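Local structure of Card1 endonuclease domain-containing protein (Vibrio cholerae, 1XMX) at residues L238-I241 / A245-F248. The protein is of unknown function but, as a member of the Card1-like family with a PDDEXK-type endonuclease domain, probably binds nucleic acid. Numbering follows the deposited sequence.
Sequences LTFI and ARRF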
loop_
_atom_site.group_PDB
_atom_site.type_symbol
_atom_site.label_atom_id
_atom_site.label_comp_id
_atom_site.label_asym_id
_atom_site.label_seq_id
_atom_site.Cartn_x
_atom_site.Cartn_y
_atom_site.Cartn_z
ATOM N N LEU A 238 34.621 -10.192 12.046
ATOM C CA LEU A 238 33.770 -9.591 11.023
ATOM C C LEU A 238 33.420 -8.144 11.402
ATOM O O LEU A 238 32.898 -7.891 12.489
ATOM C CB LEU A 238 32.499 -10.435 10.845
ATOM C CG LEU A 238 31.370 -9.835 9.983
ATOM C CD1 LEU A 238 31.746 -9.838 8.508
ATOM C CD2 LEU A 238 30.047 -10.603 10.212
ATOM N N THR A 239 33.744 -7.178 10.529
ATOM C CA THR A 239 33.421 -5.776 10.807
ATOM C C THR A 239 32.532 -5.225 9.677
ATOM O O THR A 239 32.950 -5.218 8.518
ATOM C CB THR A 239 34.689 -4.921 10.909
ATOM O OG1 THR A 239 35.655 -5.593 11.733
ATOM C CG2 THR A 239 34.373 -3.487 11.482
ATOM N N PHE A 240 31.317 -4.778 9.997
ATOM C CA PHE A 240 30.545 -4.004 9.006
ATOM C C PHE A 240 31.058 -2.551 8.853
ATOM O O PHE A 240 31.525 -1.924 9.834
ATOM C CB PHE A 240 29.052 -4.054 9.323
ATOM C CG PHE A 240 28.527 -5.463 9.500
ATOM C CD1 PHE A 240 28.144 -6.227 8.387
ATOM C CD2 PHE A 240 28.398 -6.010 10.770
ATOM C CE1 PHE A 240 27.609 -7.545 8.557
ATOM C CE2 PHE A 240 27.909 -7.304 10.961
ATOM C CZ PHE A 240 27.518 -8.084 9.855
ATOM N N ILE A 241 31.025 -2.043 7.617
ATOM C CA ILE A 241 31.441 -0.685 7.390
ATOM C C ILE A 241 30.489 0.304 8.070
ATOM O O ILE A 241 30.895 1.405 8.438
ATOM C CB ILE A 241 31.575 -0.368 5.894
ATOM C CG1 ILE A 241 30.254 -0.581 5.148
ATOM C CG2 ILE A 241 32.681 -1.236 5.285
ATOM C CD1 ILE A 241 30.180 0.164 3.807
ATOM N N ALA A 245 24.915 -1.576 6.578
ATOM C CA ALA A 245 25.473 -2.901 6.228
ATOM C C ALA A 245 25.174 -3.914 7.310
ATOM O O ALA A 245 24.876 -5.052 7.027
ATOM C CB ALA A 245 26.980 -2.816 5.973
ATOM N N ARG A 246 25.277 -3.527 8.565
ATOM C CA ARG A 246 24.862 -4.438 9.621
ATOM C C ARG A 246 23.367 -4.822 9.534
ATOM O O ARG A 246 23.030 -5.981 9.643
ATOM C CB ARG A 246 25.171 -3.874 11.004
ATOM C CG ARG A 246 24.702 -4.838 12.135
ATOM C CD ARG A 246 24.198 -4.216 13.429
ATOM N NE ARG A 246 23.124 -3.190 13.415
ATOM C CZ ARG A 246 21.785 -3.336 13.302
ATOM N NH1 ARG A 246 21.140 -4.519 13.084
ATOM N NH2 ARG A 246 21.055 -2.225 13.418
ATOM N N ARG A 247 22.472 -3.858 9.324
ATOM C CA ARG A 247 21.031 -4.141 9.189
ATOM C C ARG A 247 20.736 -5.050 8.002
ATOM O O ARG A 247 19.810 -5.865 8.041
ATOM C CB ARG A 247 20.226 -2.848 8.956
ATOM C CG ARG A 247 19.773 -2.164 10.235
ATOM C CD ARG A 247 18.990 -0.856 9.937
ATOM N NE ARG A 247 19.828 0.308 10.248
ATOM C CZ ARG A 247 20.084 1.306 9.403
ATOM N NH1 ARG A 247 19.541 1.295 8.193
ATOM N NH2 ARG A 247 20.864 2.331 9.775
ATOM N N PHE A 248 21.521 -4.871 6.954
ATOM C CA PHE A 248 21.350 -5.568 5.702
ATOM C C PHE A 248 21.591 -7.020 5.972
ATOM O O PHE A 248 20.774 -7.852 5.558
ATOM C CB PHE A 248 22.350 -5.051 4.679
ATOM C CG PHE A 248 22.287 -5.745 3.337
ATOM C CD1 PHE A 248 21.369 -5.350 2.365
ATOM C CD2 PHE A 248 23.198 -6.759 3.016
ATOM C CE1 PHE A 248 21.320 -5.989 1.111
ATOM C CE2 PHE A 248 23.155 -7.390 1.770
ATOM C CZ PHE A 248 22.216 -7.001 0.817
#
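The contact closes a small domain consistent with a winged helix, in which strands 231-234 and 237-240 form the wing hairpin: the last strand ends at Phe240, and a short connection leads into the long helix 243-266, whose first turn folds back against the strand end. Phe240 and Ala245 contribute most of the buried surface. The phenyl ring of Phe240 lies against the helix backbone, with Arg246 CA 3.9 Å from the ring centroid and only 16° off the ring normal, a CH-pi contact over one face. With chi1 at -52°, CG of Phe240 stands anti to its own carbonyl carbon, which brings a face of the ring onto the helix backbone at Arg246. Arg246 adds the root of its side chain, CB lying 3.9 Å from Phe240 CD2, before the chain bends at chi2 and chi3 and carries the guanidinium away. Ala245 CB packs 4.1 Å from Phe240 CB. The same methyl sits 4.0 Å from Ile241 CG1, while Ala245 O approaches Phe240 CD1 obliquely. Leu238 CG lies over the opposite face of the Phe240 ring, 4.2 Å above the plane and displaced toward the rim. Asn242 OD1 accepts a hydrogen bond from Ala245 N at the start of the helix. Around this connection, helix 181-201 packs on Phe240 and Arg246 through Cys198, and strands 205-207 and 231-234 flank strand 237-240.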